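Local coordinates for putative uncharacterized protein (Ustilago maydis, PDB 4GNX), which is part of replication protein A, the heterotrimeric complex that binds single-stranded DNA during DNA metabolism, at a contact of chain A with DNA and the interface of chains B and A. Coordinates in Å, arbitrary orientation; residue numbers count along the deposited sequence, not the author numbering. Chains: chain A, Putative uncharacterized protein; chain B, Putative uncharacterized protein.

Contact 1: a contact of chain A with DNA. Residues chain A 29, 31, 33, 40, 57, 88. With nucleotides of chain C.
Two phenylalanines hold successive unpaired thymines of the single strand, each with a ring against one base. A:Phe57 lies almost parallel to DT2, its plane tilted by 5° and its centroid 3.8 Å from that of the pyrimidine, so that C5 of the base sits over the middle of the phenyl face. The edge of the same ring is turned to the next nucleotide, where CZ of A:Phe57 meets the methyl C7 of DT3 at 3.9 Å. A:Phe88 stacks on DT3 less squarely, at 29°, with its CD2 flank nearest the base: CD2 lies 3.4 Å from C2 of DT3.

The indole of A:Trp31 lies beneath the sugar-phosphate backbone linking the two thymidines, one face turned to the DT3 deoxyribose; its CG takes the crowded position between the backbone N and the carbonyl carbon (chi1 80°). C5' of DT3 stands over its five-membered ring, 3.6 Å from the centroid, in a CH-pi contact, while O2 of DT2 meets the indole edge in its plane. CD2 of A:Leu40 reaches the sugar and C6 of DT3. The chain of A:Arg29, extended from CG to NE, brings CD to 3.4 Å from O2 of DT3. A:Asn33 ND2 gives a weak hydrogen bond of 3.3 Å to the phosphate oxygen OP1 of DT3. Among these residues, stacking and CH-pi contacts carry the contact.

The site belongs to the N-terminal OB fold, drawn from strands 29-30, 39-46 and 51-57, the loop after strand 29-30, and the 3-10 helix 86-88.

Contact 2: the interface of chains B and A. Residues chain B 92, 95, 98; chain A 429-430, 433-434, 437.
Apolar packing carries this patch of the helix-to-helix interface, where helix 93-104 of chain B lies against the C-terminal helix 429-441 of chain A. The pair belongs to the three-helix bundle, one C-terminal helix from each subunit, that forms the trimerisation core of replication protein A. B:Leu95 is the central side chain. Its CG is anti to the backbone N (chi1 178°), which directs methyl CD2 onto the backbone of A:Ala430, 3.8 Å from CA and 3.6 Å from the carbonyl O. The same methyl lies 4.1 Å from CA of A:Gly433, where the lack of a side chain lets it come close to the helix surface. The other methyl, CD1, points towards CG2 of A:Val437, the two side chains crossing obliquely. A:Met434 bends at chi2 and chi3, and its thioether SD comes to 4.0 Å from CA of B:Leu95.

Polar groups take part in this packing without bonding across it. B:Asn98 crosses both A:Met434 and A:Val437 at roughly a right angle, laying its amide beside the valine: OD1 is 3.6 Å from methyl CG1 of A:Val437, and ND2 is 3.9 Å from CE of A:Met434. No nitrogen or oxygen of one chain is within bonding reach of the other in this patch, so the contact rests on shape and apolar burial.

Hydrogen bonding serves instead to shape chain B. B:Asp92 caps the start of helix 93-104, its OD1 accepting the backbone N of B:Leu95 at 3.1 Å in a nearly straight bond that arrives from above the carboxylate plane.

Contact 1: a contact of chain A with DNA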
# COMPACT_ATOMS: atom_id res chain seq x y z
N ARG A 29 -8.46 -25.26 -7.22
CA ARG A 29 -8.48 -24.78 -5.87
C ARG A 29 -9.58 -25.49 -5.06
O ARG A 29 -10.70 -25.64 -5.54
CB ARG A 29 -8.67 -23.26 -5.87
CG ARG A 29 -8.37 -22.59 -4.54
CD ARG A 29 -8.18 -21.08 -4.64
NE ARG A 29 -8.06 -20.48 -3.31
CZ ARG A 29 -6.94 -20.44 -2.59
NH1 ARG A 29 -5.82 -20.95 -3.07
NH2 ARG A 29 -6.94 -19.89 -1.38
N TRP A 31 -11.49 -25.80 -1.00
CA TRP A 31 -11.70 -25.06 0.24
C TRP A 31 -12.65 -25.74 1.17
O TRP A 31 -13.21 -26.79 0.85
CB TRP A 31 -12.15 -23.63 -0.05
CG TRP A 31 -13.62 -23.51 -0.37
CD1 TRP A 31 -14.66 -23.32 0.53
CD2 TRP A 31 -14.26 -23.57 -1.69
NE1 TRP A 31 -15.87 -23.27 -0.12
CE2 TRP A 31 -15.70 -23.41 -1.45
CE3 TRP A 31 -13.81 -23.74 -2.99
CZ2 TRP A 31 -16.62 -23.42 -2.49
CZ3 TRP A 31 -14.75 -23.75 -4.02
CH2 TRP A 31 -16.12 -23.59 -3.78
N ASN A 33 -15.35 -24.04 4.67
CA ASN A 33 -15.68 -22.98 5.63
C ASN A 33 -16.91 -23.28 6.50
O ASN A 33 -16.88 -24.21 7.31
CB ASN A 33 -15.75 -21.58 4.97
CG ASN A 33 -16.39 -21.61 3.59
OD1 ASN A 33 -17.50 -22.12 3.40
ND2 ASN A 33 -15.71 -21.02 2.62
N LEU A 40 -12.78 -25.26 -7.64
CA LEU A 40 -12.88 -24.35 -8.76
C LEU A 40 -11.56 -24.18 -9.50
O LEU A 40 -10.50 -24.59 -9.02
CB LEU A 40 -13.35 -22.98 -8.29
CG LEU A 40 -12.37 -22.14 -7.48
CD1 LEU A 40 -11.48 -21.30 -8.37
CD2 LEU A 40 -13.16 -21.25 -6.54
N PHE A 57 -16.82 -23.82 -11.39
CA PHE A 57 -17.00 -24.32 -10.03
C PHE A 57 -17.46 -25.78 -10.01
O PHE A 57 -18.17 -26.23 -10.92
CB PHE A 57 -18.01 -23.47 -9.29
CG PHE A 57 -17.52 -22.09 -8.95
CD1 PHE A 57 -16.84 -21.86 -7.75
CD2 PHE A 57 -17.78 -21.02 -9.79
CE1 PHE A 57 -16.40 -20.59 -7.41
CE2 PHE A 57 -17.34 -19.74 -9.46
CZ PHE A 57 -16.65 -19.53 -8.26
N PHE A 88 -9.34 -11.02 -7.10
CA PHE A 88 -8.86 -12.33 -7.50
C PHE A 88 -8.40 -12.32 -8.96
O PHE A 88 -8.48 -13.33 -9.65
CB PHE A 88 -9.99 -13.37 -7.36
CG PHE A 88 -10.48 -13.57 -5.96
CD1 PHE A 88 -11.58 -12.86 -5.49
CD2 PHE A 88 -9.86 -14.49 -5.12
CE1 PHE A 88 -12.03 -13.05 -4.19
CE2 PHE A 88 -10.32 -14.69 -3.82
CZ PHE A 88 -11.41 -13.96 -3.35
P DT C 2 -21.66 -15.33 -3.68
OP1 DT C 2 -22.04 -14.56 -2.47
OP2 DT C 2 -20.78 -14.70 -4.70
O5' DT C 2 -20.98 -16.68 -3.16
C5' DT C 2 -19.81 -17.22 -3.80
C4' DT C 2 -19.30 -18.41 -3.02
O4' DT C 2 -19.99 -19.61 -3.43
C3' DT C 2 -17.81 -18.69 -3.20
O3' DT C 2 -17.25 -19.16 -1.97
C2' DT C 2 -17.78 -19.76 -4.28
C1' DT C 2 -19.10 -20.50 -4.10
N1 DT C 2 -19.74 -20.89 -5.38
C2 DT C 2 -20.08 -22.22 -5.56
O2 DT C 2 -19.88 -23.08 -4.72
N3 DT C 2 -20.66 -22.50 -6.77
C4 DT C 2 -20.92 -21.61 -7.80
O4 DT C 2 -21.45 -22.00 -8.83
C5 DT C 2 -20.54 -20.23 -7.54
C7 DT C 2 -20.79 -19.20 -8.59
C6 DT C 2 -19.97 -19.95 -6.36
P DT C 3 -16.18 -18.27 -1.19
OP1 DT C 3 -16.21 -18.75 0.21
OP2 DT C 3 -16.33 -16.83 -1.49
O5' DT C 3 -14.80 -18.76 -1.83
C5' DT C 3 -14.17 -19.95 -1.32
C4' DT C 3 -12.72 -19.97 -1.71
O4' DT C 3 -12.61 -19.70 -3.13
C3' DT C 3 -11.85 -18.93 -1.01
O3' DT C 3 -10.63 -19.55 -0.60
C2' DT C 3 -11.61 -17.88 -2.09
C1' DT C 3 -11.60 -18.73 -3.34
N1 DT C 3 -11.91 -18.02 -4.59
C2 DT C 3 -10.87 -17.76 -5.46
O2 DT C 3 -9.72 -18.07 -5.22
N3 DT C 3 -11.24 -17.11 -6.61
C4 DT C 3 -12.51 -16.70 -6.98
O4 DT C 3 -12.68 -16.13 -8.05
C5 DT C 3 -13.56 -17.02 -6.02
C7 DT C 3 -14.97 -16.62 -6.33
C6 DT C 3 -13.21 -17.65 -4.90

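Contact 2: the interface of chains B and A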
# COMPACT_ATOMS: atom_id res chain seq x y z
N ASP B 92 0.15 16.13 -6.52
CA ASP B 92 0.07 15.11 -7.57
C ASP B 92 -1.34 15.02 -8.11
O ASP B 92 -2.20 14.35 -7.53
CB ASP B 92 0.46 13.73 -7.03
CG ASP B 92 0.37 12.62 -8.10
OD1 ASP B 92 -0.31 12.86 -9.14
OD2 ASP B 92 0.97 11.53 -7.92
N LEU B 95 -3.07 11.60 -8.64
CA LEU B 95 -3.58 11.13 -7.37
C LEU B 95 -4.92 11.77 -7.13
O LEU B 95 -5.88 11.09 -6.76
CB LEU B 95 -2.63 11.46 -6.22
CG LEU B 95 -3.09 11.05 -4.81
CD1 LEU B 95 -3.90 9.76 -4.82
CD2 LEU B 95 -1.88 10.90 -3.90
N ASN B 98 -8.03 10.45 -8.98
CA ASN B 98 -8.46 9.19 -8.46
C ASN B 98 -9.24 9.31 -7.18
O ASN B 98 -10.22 8.58 -6.94
CB ASN B 98 -7.25 8.31 -8.27
CG ASN B 98 -6.83 7.64 -9.56
OD1 ASN B 98 -7.53 6.76 -10.06
ND2 ASN B 98 -5.70 8.07 -10.12
N PHE A 429 3.63 10.46 0.57
CA PHE A 429 2.18 10.48 0.47
C PHE A 429 1.64 10.23 -0.91
O PHE A 429 0.71 9.45 -1.06
CB PHE A 429 1.60 11.76 1.08
CG PHE A 429 1.67 11.78 2.57
CD1 PHE A 429 2.39 12.77 3.24
CD2 PHE A 429 1.05 10.77 3.31
CE1 PHE A 429 2.45 12.77 4.62
CE2 PHE A 429 1.12 10.76 4.69
CZ PHE A 429 1.82 11.76 5.34
N ALA A 430 2.24 10.88 -1.91
CA ALA A 430 1.87 10.69 -3.31
C ALA A 430 1.89 9.22 -3.73
O ALA A 430 0.92 8.69 -4.29
CB ALA A 430 2.80 11.48 -4.19
N GLY A 433 -0.23 6.93 -1.71
CA GLY A 433 -1.52 7.19 -2.31
C GLY A 433 -1.86 6.31 -3.49
O GLY A 433 -2.91 5.67 -3.52
N MET A 434 -0.98 6.26 -4.49
CA MET A 434 -1.25 5.45 -5.67
C MET A 434 -1.38 3.97 -5.33
O MET A 434 -2.20 3.27 -5.91
CB MET A 434 -0.21 5.69 -6.77
CG MET A 434 -0.30 7.06 -7.41
SD MET A 434 -1.95 7.53 -8.01
CE MET A 434 -2.35 6.22 -9.17
N VAL A 437 -4.80 3.56 -4.18
CA VAL A 437 -5.70 3.56 -5.33
C VAL A 437 -5.82 2.16 -5.89
O VAL A 437 -6.92 1.62 -5.98
CB VAL A 437 -5.28 4.52 -6.43
CG1 VAL A 437 -6.32 4.51 -7.53
CG2 VAL A 437 -5.19 5.92 -5.87

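Contact 1 and contact 2 share no residue or secondary-structure element, and the centres of their C-alpha atoms are about 33 Å apart. Chain A joins them: contact 1 uses strands and a 3-10 helix near its N-terminal end, and contact 2 its last helix, 429-441. One subunit thus grips DNA with an early domain and meets chain B through its C-terminus. Contact 2 does not itself involve the residues of contact 1, and the structure alone does not show whether DNA binding and subunit assembly influence each other.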